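Local structure of calcium homeostasis modulator protein 5 (7D60) at residues Y20-E31 and V109-V117; E31-P42 and V117-C127. The protein assembles into undecameric, cone-shaped large-pore channels with cation channel activity, whose gating and ion conductance are probably regulated by membrane lipids. All blocks are in the same frame, centred on the assembly; numbering follows the deposited sequence.

Contact 1: residues Y20-E31 and V109-V117; sequences YSFMALLTVGSE and VAPVMWLSV. With PA8 (1,2-dioctanoyl-sn-glycero-3-phosphate), chain L; PA8 (1,2-dioctanoyl-sn-glycero-3-phosphate), chain O.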
# COMPACT_ATOMS: atom_id res chain seq x y z
N TYR A 20 -12.69 34.76 -10.99
CA TYR A 20 -12.86 35.78 -9.96
C TYR A 20 -12.94 35.19 -8.56
O TYR A 20 -12.74 35.92 -7.59
CB TYR A 20 -14.10 36.62 -10.24
CG TYR A 20 -13.88 37.73 -11.22
CD1 TYR A 20 -12.74 38.52 -11.15
CD2 TYR A 20 -14.80 38.00 -12.22
CE1 TYR A 20 -12.54 39.55 -12.05
CE2 TYR A 20 -14.61 39.02 -13.12
CZ TYR A 20 -13.47 39.79 -13.03
OH TYR A 20 -13.27 40.81 -13.93
N SER A 21 -13.23 33.89 -8.43
CA SER A 21 -13.22 33.24 -7.13
C SER A 21 -11.84 32.72 -6.76
O SER A 21 -11.55 32.56 -5.57
CB SER A 21 -14.21 32.08 -7.11
OG SER A 21 -15.54 32.55 -7.00
N PHE A 22 -11.00 32.44 -7.75
CA PHE A 22 -9.62 32.06 -7.46
C PHE A 22 -8.77 33.28 -7.15
O PHE A 22 -7.73 33.16 -6.50
CB PHE A 22 -9.03 31.28 -8.63
CG PHE A 22 -7.81 30.50 -8.27
CD1 PHE A 22 -6.55 30.94 -8.65
CD2 PHE A 22 -7.92 29.32 -7.56
CE1 PHE A 22 -5.42 30.22 -8.31
CE2 PHE A 22 -6.79 28.59 -7.22
CZ PHE A 22 -5.54 29.04 -7.60
N MET A 23 -9.18 34.46 -7.62
CA MET A 23 -8.48 35.68 -7.26
C MET A 23 -8.77 36.07 -5.82
O MET A 23 -7.90 36.64 -5.15
CB MET A 23 -8.88 36.81 -8.20
CG MET A 23 -7.84 37.89 -8.34
SD MET A 23 -8.05 38.84 -9.85
CE MET A 23 -9.60 39.65 -9.52
N ALA A 24 -9.98 35.78 -5.33
CA ALA A 24 -10.31 36.11 -3.95
C ALA A 24 -9.63 35.16 -2.97
O ALA A 24 -9.30 35.57 -1.85
CB ALA A 24 -11.82 36.07 -3.75
N LEU A 25 -9.41 33.91 -3.37
CA LEU A 25 -8.74 32.97 -2.49
C LEU A 25 -7.24 33.24 -2.42
O LEU A 25 -6.60 32.89 -1.42
CB LEU A 25 -9.02 31.54 -2.96
CG LEU A 25 -8.66 30.32 -2.10
CD1 LEU A 25 -9.70 29.24 -2.31
CD2 LEU A 25 -7.29 29.76 -2.45
N LEU A 26 -6.67 33.85 -3.46
CA LEU A 26 -5.26 34.21 -3.41
C LEU A 26 -5.03 35.49 -2.63
O LEU A 26 -3.98 35.66 -2.02
CB LEU A 26 -4.71 34.35 -4.83
CG LEU A 26 -4.08 33.09 -5.42
CD1 LEU A 26 -3.86 33.26 -6.91
CD2 LEU A 26 -2.77 32.77 -4.73
N THR A 27 -6.01 36.40 -2.64
CA THR A 27 -5.88 37.65 -1.91
C THR A 27 -6.04 37.44 -0.41
O THR A 27 -5.37 38.11 0.38
CB THR A 27 -6.91 38.65 -2.44
OG1 THR A 27 -6.81 38.72 -3.86
CG2 THR A 27 -6.66 40.03 -1.89
N VAL A 28 -6.89 36.51 -0.01
CA VAL A 28 -7.08 36.21 1.41
C VAL A 28 -5.84 35.52 1.97
O VAL A 28 -5.33 35.90 3.04
CB VAL A 28 -8.35 35.37 1.62
CG1 VAL A 28 -8.37 34.73 2.99
CG2 VAL A 28 -9.58 36.23 1.42
N GLY A 29 -5.31 34.53 1.25
CA GLY A 29 -4.15 33.81 1.71
C GLY A 29 -2.86 34.60 1.68
O GLY A 29 -1.89 34.22 2.35
N SER A 30 -2.82 35.69 0.91
CA SER A 30 -1.64 36.55 0.88
C SER A 30 -1.68 37.62 1.95
O SER A 30 -0.62 38.11 2.36
CB SER A 30 -1.51 37.20 -0.50
OG SER A 30 -0.43 38.12 -0.52
N GLU A 31 -2.87 38.01 2.40
CA GLU A 31 -2.97 38.98 3.48
C GLU A 31 -2.67 38.34 4.83
O GLU A 31 -2.14 39.01 5.72
CB GLU A 31 -4.36 39.61 3.49
CG GLU A 31 -4.44 40.92 4.23
CD GLU A 31 -4.82 40.74 5.69
OE1 GLU A 31 -5.38 39.68 6.03
OE2 GLU A 31 -4.55 41.66 6.49
N VAL A 109 -10.12 45.70 -9.86
CA VAL A 109 -10.85 44.68 -9.12
C VAL A 109 -9.97 44.04 -8.04
O VAL A 109 -10.39 43.92 -6.89
CB VAL A 109 -11.42 43.62 -10.09
CG1 VAL A 109 -12.04 42.47 -9.33
CG2 VAL A 109 -12.45 44.25 -10.99
N ALA A 110 -8.76 43.65 -8.39
CA ALA A 110 -7.80 43.13 -7.42
C ALA A 110 -7.26 44.17 -6.42
O ALA A 110 -6.91 43.77 -5.31
CB ALA A 110 -6.65 42.44 -8.15
N PRO A 111 -7.12 45.47 -6.75
CA PRO A 111 -6.89 46.44 -5.66
C PRO A 111 -8.02 46.54 -4.65
O PRO A 111 -7.75 46.65 -3.45
CB PRO A 111 -6.70 47.76 -6.41
CG PRO A 111 -6.08 47.37 -7.63
CD PRO A 111 -6.67 46.06 -8.03
N VAL A 112 -9.28 46.52 -5.09
CA VAL A 112 -10.40 46.65 -4.16
C VAL A 112 -10.56 45.38 -3.33
O VAL A 112 -10.90 45.45 -2.15
CB VAL A 112 -11.67 47.03 -4.95
CG1 VAL A 112 -12.91 46.98 -4.09
CG2 VAL A 112 -11.52 48.42 -5.51
N MET A 113 -10.27 44.22 -3.91
CA MET A 113 -10.31 42.99 -3.14
C MET A 113 -9.16 42.89 -2.14
O MET A 113 -9.26 42.10 -1.19
CB MET A 113 -10.28 41.78 -4.07
CG MET A 113 -11.56 41.58 -4.86
SD MET A 113 -11.81 39.90 -5.45
CE MET A 113 -10.13 39.39 -5.75
N TRP A 114 -8.08 43.64 -2.32
CA TRP A 114 -7.03 43.68 -1.31
C TRP A 114 -7.44 44.56 -0.15
O TRP A 114 -7.24 44.19 1.01
CB TRP A 114 -5.72 44.17 -1.92
CG TRP A 114 -4.72 44.60 -0.89
CD1 TRP A 114 -4.44 45.88 -0.50
CD2 TRP A 114 -3.88 43.75 -0.11
NE1 TRP A 114 -3.48 45.87 0.47
CE2 TRP A 114 -3.12 44.58 0.73
CE3 TRP A 114 -3.70 42.37 -0.05
CZ2 TRP A 114 -2.19 44.07 1.62
CZ3 TRP A 114 -2.78 41.87 0.84
CH2 TRP A 114 -2.03 42.72 1.66
N LEU A 115 -8.00 45.74 -0.43
CA LEU A 115 -8.37 46.70 0.59
C LEU A 115 -9.50 46.22 1.48
O LEU A 115 -9.65 46.71 2.60
CB LEU A 115 -8.77 48.01 -0.05
CG LEU A 115 -7.67 49.05 -0.24
CD1 LEU A 115 -8.12 50.09 -1.23
CD2 LEU A 115 -7.35 49.68 1.09
N SER A 116 -10.30 45.27 1.02
CA SER A 116 -11.41 44.75 1.80
C SER A 116 -10.98 43.64 2.75
O SER A 116 -11.44 43.60 3.89
CB SER A 116 -12.50 44.24 0.87
OG SER A 116 -13.03 45.30 0.10
N VAL A 117 -10.12 42.74 2.30
CA VAL A 117 -9.61 41.69 3.17
C VAL A 117 -8.65 42.27 4.19
O VAL A 117 -8.58 41.79 5.33
CB VAL A 117 -8.97 40.58 2.31
CG1 VAL A 117 -8.45 39.43 3.15
CG2 VAL A 117 -9.98 40.06 1.32
O1 PA8 L . -20.80 37.42 -19.16
O2 PA8 L . -22.99 37.97 -20.15
P1 PA8 L . -22.18 37.98 -18.88
O3 PA8 L . -22.86 37.11 -17.85
O4 PA8 L . -22.06 39.52 -18.31
C1 PA8 L . -22.02 39.73 -16.92
C2 PA8 L . -20.64 39.32 -16.40
C3 PA8 L . -19.67 40.49 -16.59
O5 PA8 L . -19.68 41.28 -15.44
C4 PA8 L . -18.48 41.28 -14.72
O6 PA8 L . -17.52 40.72 -15.13
C5 PA8 L . -18.39 42.02 -13.38
C6 PA8 L . -17.24 41.51 -12.52
C7 PA8 L . -17.14 42.23 -11.17
O7 PA8 L . -20.72 38.99 -15.05
C12 PA8 L . -20.80 37.62 -14.77
O8 PA8 L . -21.01 36.84 -15.63
C13 PA8 L . -20.62 37.11 -13.34
C14 PA8 L . -19.47 37.79 -12.59
C15 PA8 L . -19.42 37.35 -11.13
C16 PA8 L . -18.38 38.12 -10.34
C17 PA8 L . -18.25 37.65 -8.89
C18 PA8 L . -17.95 36.16 -8.79
C19 PA8 L . -17.34 35.78 -7.44
O1 PA8 O . -15.23 39.37 -18.69
O2 PA8 O . -14.32 38.57 -20.84
P1 PA8 O . -13.98 38.90 -19.40
O3 PA8 O . -12.94 39.99 -19.37
O4 PA8 O . -13.39 37.55 -18.65
C1 PA8 O . -12.01 37.43 -18.52
C2 PA8 O . -11.72 36.54 -17.31
C3 PA8 O . -11.40 35.13 -17.80
O5 PA8 O . -10.11 34.76 -17.40
C4 PA8 O . -9.94 33.39 -17.24
O6 PA8 O . -10.68 32.62 -17.76
C5 PA8 O . -8.78 32.86 -16.39
C6 PA8 O . -9.27 32.07 -15.17
C7 PA8 O . -9.41 30.58 -15.44
O7 PA8 O . -10.64 37.08 -16.60
C12 PA8 O . -10.71 36.94 -15.21
O8 PA8 O . -11.72 36.63 -14.68
C13 PA8 O . -9.46 37.21 -14.37
C14 PA8 O . -9.06 35.99 -13.55
C15 PA8 O . -7.57 36.01 -13.21
C16 PA8 O . -7.19 34.90 -12.25
C17 PA8 O . -5.69 34.90 -11.94
C18 PA8 O . -5.33 33.85 -10.89
C19 PA8 O . -3.82 33.76 -10.67
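Met-23 of transmembrane helix S1 meets Met-113 and Val-109 of S3. Its CB and CG both rest against Met-113 CE, CG at 3.8 Å. SD then passes Ala-110 CB, a small side chain that lets the sulfur lie close to S3. The turn at chi3 (67°) swings CE toward Val-109 CG1, 3.7 Å away, and the same methyl lies at the edge of the Tyr-20 ring. Methionines suit this place because their unbranched, flexible side chains, crossing nearly at right angles, can fit their methyls against each other and against backbone. Met-113 sends its own CE back onto S1, 3.6 Å from Met-23 C, while its SD lies by Ala-24 CB. One turn on, Thr-27 OG1 donates a hydrogen bond to Met-23 O (2.7 Å), on the face of that carbonyl opposite the one used by Thr-27 N. With OG1 beside the backbone N (chi1 -51°), CG2 points to S3, 3.4 Å from Met-113 O. Val-28 CG2 packs on Val-117 CG1. Glu-31 CB lies 3.8 Å from Trp-114 CZ3. No hydrogen bond joins the segments; the contact is mainly apolar, the axes crossing at -44°, 9.5 Å apart. Two bound phosphatidic acid molecules lie by Tyr-20; the carbonyl oxygen O8 of one sits over a ring face. Behind S3, Trp-114 NE1 donates a hydrogen bond to Leu-55 O on helix 47-68, while Val-112 and Ser-116 lean on helix 168-203.

Contact 2: residues E31-P42 and V117-C127; sequences ERLFSVVAFKCP and VALLNGTFYEC. With PA8 (1,2-dioctanoyl-sn-glycero-3-phosphate), chain P; PA8 (1,2-dioctanoyl-sn-glycero-3-phosphate), chain B.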
# COMPACT_ATOMS: atom_id res chain seq x y z
N GLU A 31 -2.87 38.01 2.40
CA GLU A 31 -2.97 38.98 3.48
C GLU A 31 -2.67 38.34 4.83
O GLU A 31 -2.14 39.01 5.72
CB GLU A 31 -4.36 39.61 3.49
CG GLU A 31 -4.44 40.92 4.23
CD GLU A 31 -4.82 40.74 5.69
OE1 GLU A 31 -5.38 39.68 6.03
OE2 GLU A 31 -4.55 41.66 6.49
N ARG A 32 -3.01 37.06 5.00
CA ARG A 32 -2.68 36.38 6.25
C ARG A 32 -1.21 36.05 6.36
O ARG A 32 -0.73 35.79 7.46
CB ARG A 32 -3.50 35.09 6.37
CG ARG A 32 -4.98 35.32 6.29
CD ARG A 32 -5.44 36.21 7.41
NE ARG A 32 -5.04 35.68 8.71
CZ ARG A 32 -4.54 36.42 9.69
NH1 ARG A 32 -4.38 37.72 9.53
NH2 ARG A 32 -4.21 35.85 10.84
N LEU A 33 -0.48 36.05 5.25
CA LEU A 33 0.96 35.84 5.30
C LEU A 33 1.70 37.13 5.63
O LEU A 33 2.79 37.08 6.21
CB LEU A 33 1.44 35.25 3.97
CG LEU A 33 2.87 34.72 3.82
CD1 LEU A 33 2.85 33.44 3.03
CD2 LEU A 33 3.74 35.75 3.12
N PHE A 34 1.13 38.28 5.30
CA PHE A 34 1.77 39.55 5.60
C PHE A 34 1.51 40.00 7.02
O PHE A 34 2.39 40.58 7.65
CB PHE A 34 1.31 40.63 4.63
CG PHE A 34 2.18 40.77 3.42
CD1 PHE A 34 3.40 41.40 3.51
CD2 PHE A 34 1.77 40.28 2.20
CE1 PHE A 34 4.21 41.54 2.41
CE2 PHE A 34 2.58 40.41 1.08
CZ PHE A 34 3.80 41.04 1.19
N SER A 35 0.31 39.74 7.54
CA SER A 35 -0.06 40.20 8.87
C SER A 35 0.47 39.31 9.98
O SER A 35 0.60 39.78 11.12
CB SER A 35 -1.58 40.30 8.99
OG SER A 35 -2.13 39.04 9.30
N VAL A 36 0.78 38.06 9.69
CA VAL A 36 1.29 37.14 10.70
C VAL A 36 2.81 37.14 10.74
O VAL A 36 3.42 37.23 11.80
CB VAL A 36 0.72 35.72 10.44
CG1 VAL A 36 1.56 34.64 11.10
CG2 VAL A 36 -0.72 35.64 10.92
N VAL A 37 3.44 37.09 9.57
CA VAL A 37 4.87 36.82 9.50
C VAL A 37 5.69 38.10 9.42
O VAL A 37 6.76 38.20 10.03
CB VAL A 37 5.14 35.89 8.30
CG1 VAL A 37 6.57 35.44 8.28
CG2 VAL A 37 4.21 34.69 8.35
N ALA A 38 5.21 39.11 8.71
CA ALA A 38 6.01 40.30 8.45
C ALA A 38 5.58 41.53 9.24
O ALA A 38 6.42 42.33 9.63
CB ALA A 38 5.99 40.64 6.96
N PHE A 39 4.28 41.70 9.49
CA PHE A 39 3.79 42.91 10.13
C PHE A 39 4.00 42.82 11.63
O PHE A 39 3.55 41.87 12.27
CB PHE A 39 2.31 43.12 9.81
CG PHE A 39 1.79 44.48 10.18
CD1 PHE A 39 1.13 44.68 11.38
CD2 PHE A 39 1.94 45.55 9.32
CE1 PHE A 39 0.65 45.92 11.72
CE2 PHE A 39 1.45 46.79 9.65
CZ PHE A 39 0.81 46.98 10.85
N LYS A 40 4.68 43.81 12.19
CA LYS A 40 4.73 44.02 13.63
C LYS A 40 4.84 45.51 13.89
O LYS A 40 5.84 46.14 13.53
CB LYS A 40 5.88 43.23 14.28
CG LYS A 40 7.21 43.25 13.56
CD LYS A 40 8.19 42.31 14.22
CE LYS A 40 7.81 40.86 13.95
NZ LYS A 40 7.95 40.50 12.51
N CYS A 41 3.81 46.06 14.48
CA CYS A 41 3.61 47.49 14.64
C CYS A 41 4.62 48.05 15.64
O CYS A 41 4.80 47.47 16.72
CB CYS A 41 2.18 47.77 15.10
SG CYS A 41 1.63 49.49 15.23
N PRO A 42 5.29 49.14 15.33
CA PRO A 42 6.09 49.84 16.32
C PRO A 42 5.17 50.65 17.23
O PRO A 42 3.95 50.64 17.10
CB PRO A 42 6.98 50.74 15.47
CG PRO A 42 6.16 51.06 14.31
CD PRO A 42 5.28 49.87 14.05
N VAL A 117 -10.12 42.74 2.30
CA VAL A 117 -9.61 41.69 3.17
C VAL A 117 -8.65 42.27 4.19
O VAL A 117 -8.58 41.79 5.33
CB VAL A 117 -8.97 40.58 2.31
CG1 VAL A 117 -8.45 39.43 3.15
CG2 VAL A 117 -9.98 40.06 1.32
N ALA A 118 -7.92 43.33 3.84
CA ALA A 118 -7.02 43.96 4.79
C ALA A 118 -7.77 44.75 5.85
O ALA A 118 -7.27 44.92 6.96
CB ALA A 118 -6.03 44.85 4.06
N LEU A 119 -8.96 45.25 5.53
CA LEU A 119 -9.76 45.97 6.50
C LEU A 119 -10.66 45.06 7.33
O LEU A 119 -11.07 45.45 8.42
CB LEU A 119 -10.62 47.03 5.81
CG LEU A 119 -9.97 48.36 5.47
CD1 LEU A 119 -10.90 49.18 4.63
CD2 LEU A 119 -9.59 49.12 6.71
N LEU A 120 -10.96 43.86 6.85
CA LEU A 120 -11.71 42.89 7.64
C LEU A 120 -10.82 42.14 8.62
O LEU A 120 -11.34 41.45 9.50
CB LEU A 120 -12.42 41.89 6.74
CG LEU A 120 -13.68 42.32 5.99
CD1 LEU A 120 -14.34 41.12 5.35
CD2 LEU A 120 -14.65 43.02 6.91
N ASN A 121 -9.51 42.23 8.47
CA ASN A 121 -8.53 41.69 9.41
C ASN A 121 -7.84 42.93 9.97
O ASN A 121 -6.83 43.39 9.42
CB ASN A 121 -7.57 40.73 8.70
CG ASN A 121 -6.37 40.36 9.54
OD1 ASN A 121 -6.42 39.44 10.35
ND2 ASN A 121 -5.28 41.09 9.36
N GLY A 122 -8.39 43.48 11.05
CA GLY A 122 -8.11 44.85 11.40
C GLY A 122 -6.79 45.17 12.07
O GLY A 122 -6.76 45.93 13.04
N THR A 123 -5.68 44.64 11.55
CA THR A 123 -4.38 44.93 12.14
C THR A 123 -3.70 46.13 11.51
O THR A 123 -2.96 46.84 12.20
CB THR A 123 -3.46 43.72 12.01
OG1 THR A 123 -3.20 43.45 10.64
CG2 THR A 123 -4.12 42.50 12.63
N PHE A 124 -3.92 46.40 10.22
CA PHE A 124 -3.28 47.55 9.59
C PHE A 124 -3.94 48.86 9.98
O PHE A 124 -3.27 49.89 10.04
CB PHE A 124 -3.28 47.42 8.07
CG PHE A 124 -2.61 46.17 7.54
CD1 PHE A 124 -3.05 45.60 6.36
CD2 PHE A 124 -1.56 45.58 8.21
CE1 PHE A 124 -2.45 44.47 5.86
CE2 PHE A 124 -0.97 44.44 7.71
CZ PHE A 124 -1.41 43.88 6.54
N TYR A 125 -5.25 48.84 10.24
CA TYR A 125 -5.95 50.05 10.64
C TYR A 125 -5.71 50.38 12.10
O TYR A 125 -5.71 51.55 12.47
CB TYR A 125 -7.45 49.88 10.37
CG TYR A 125 -8.35 51.04 10.76
CD1 TYR A 125 -8.60 52.07 9.88
CD2 TYR A 125 -8.97 51.08 12.01
CE1 TYR A 125 -9.43 53.12 10.23
CE2 TYR A 125 -9.79 52.12 12.36
CZ TYR A 125 -10.01 53.13 11.47
OH TYR A 125 -10.83 54.17 11.82
N GLU A 126 -5.52 49.36 12.94
CA GLU A 126 -5.28 49.57 14.36
C GLU A 126 -3.93 50.25 14.59
O GLU A 126 -3.81 51.12 15.46
CB GLU A 126 -5.38 48.24 15.08
CG GLU A 126 -4.75 48.17 16.45
CD GLU A 126 -4.78 46.77 17.02
OE1 GLU A 126 -5.64 45.97 16.60
OE2 GLU A 126 -3.94 46.46 17.89
N CYS A 127 -2.92 49.87 13.80
CA CYS A 127 -1.62 50.53 13.88
C CYS A 127 -1.68 51.96 13.36
O CYS A 127 -1.05 52.85 13.92
CB CYS A 127 -0.59 49.70 13.11
SG CYS A 127 1.16 50.12 13.36
O1 PA8 P . -8.94 36.62 14.62
O2 PA8 P . -9.06 38.69 13.29
P1 PA8 P . -8.31 37.40 13.50
O3 PA8 P . -6.87 37.70 13.85
O4 PA8 P . -8.37 36.51 12.11
C1 PA8 P . -8.81 37.14 10.94
C2 PA8 P . -9.02 36.11 9.84
C3 PA8 P . -9.54 36.83 8.60
O5 PA8 P . -10.58 36.09 8.00
C4 PA8 P . -11.02 36.63 6.78
O6 PA8 P . -10.57 37.65 6.38
C5 PA8 P . -12.09 35.92 5.96
C6 PA8 P . -12.75 36.88 4.97
C7 PA8 P . -13.31 36.18 3.74
O7 PA8 P . -7.79 35.49 9.54
C12 PA8 P . -7.64 34.16 9.96
O8 PA8 P . -7.53 33.90 11.11
C13 PA8 P . -7.58 33.03 8.93
C14 PA8 P . -8.96 32.57 8.47
C15 PA8 P . -9.19 32.85 6.99
C16 PA8 P . -10.37 32.05 6.43
C17 PA8 P . -9.98 30.66 5.96
C18 PA8 P . -10.13 30.50 4.45
O1 PA8 B . 9.36 37.64 11.40
O2 PA8 B . 10.51 39.31 10.00
P1 PA8 B . 10.45 37.85 10.39
O3 PA8 B . 11.77 37.43 10.98
O4 PA8 B . 10.13 36.95 9.05
C1 PA8 B . 10.24 37.57 7.80
C2 PA8 B . 9.69 36.65 6.71
C3 PA8 B . 9.79 37.37 5.37
O5 PA8 B . 8.61 37.20 4.62
C4 PA8 B . 8.68 37.72 3.32
O6 PA8 B . 9.64 38.32 2.97
C5 PA8 B . 7.52 37.55 2.34
C6 PA8 B . 7.60 38.58 1.22
C7 PA8 B . 6.93 38.11 -0.07
O7 PA8 B . 10.44 35.47 6.66
C12 PA8 B . 9.82 34.31 7.15
O8 PA8 B . 9.63 34.18 8.31
C13 PA8 B . 9.43 33.18 6.19
C14 PA8 B . 8.10 33.42 5.50
C15 PA8 B . 8.24 33.60 3.99
C16 PA8 B . 6.91 33.44 3.27
C17 PA8 B . 6.59 31.99 2.93
C18 PA8 B . 6.59 31.74 1.42
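Glu-31 OE2 accepts a weak hydrogen bond from Asn-121 ND2 (3.0 Å, N-H...O 125°) at the extracellular ends of S1 and S3 in the CALHM transmembrane bundle. With CG anti to the backbone N, the glutamate reaches S3 where helix 109-120 gives way to an inverse gamma turn centred on Gly-122. An asparagine suits this break: its N-H side meets the carboxylate, while OD1 looks toward Arg-32 NH1. The guanidinium also lies against a bound phosphatidic acid, whose ester oxygen O7 is over one of its faces, 2.9 Å from NE. A leucine in place of Arg-32 would probably leave that lipid ester and the side-chain oxygen OD1 of Asn-121 without their positive neighbour. Farther out, Phe-124 turns its edge to the face of Phe-39 in a T-shaped stack, centroids 4.8 Å apart and planes at 62°; flat rings suit this place because they can meet edge to face, and Phe-54 and Tyr-50 of helix 47-68 extend the cluster. Ala-38 O accepts a hydrogen bond from Gln-180 of a neighbouring subunit. Cys-127 CB touches the edge of the Phe-39 ring at CZ (3.8 Å), and its SG closes the disulfide to Cys-41 SG at 2.0 Å, with a torsion of 89° about the S-S bond.

Overall arrangement
The two contacts follow one another along a single helix pair, S1 with S3, their centres 14 Å apart. Both first segments (20-31, then 31-42) come before both second segments (109-117, then 117-127) in the chain, and Glu-31 and Val-117 are shared. S1 and S3 thus run outward together, contact 1 nearer the cytoplasmic side and contact 2 at the extracellular end. Trp-114 of the first meets Phe-124 of the second, CZ2 to CE1 4.3 Å, so apolar packing carries on past the break between helices 109-120 and 123-130. Bound lipids lie beside both contacts, consistent with regulation by membrane lipids, while contact 2 alone of the two touches a neighbouring subunit.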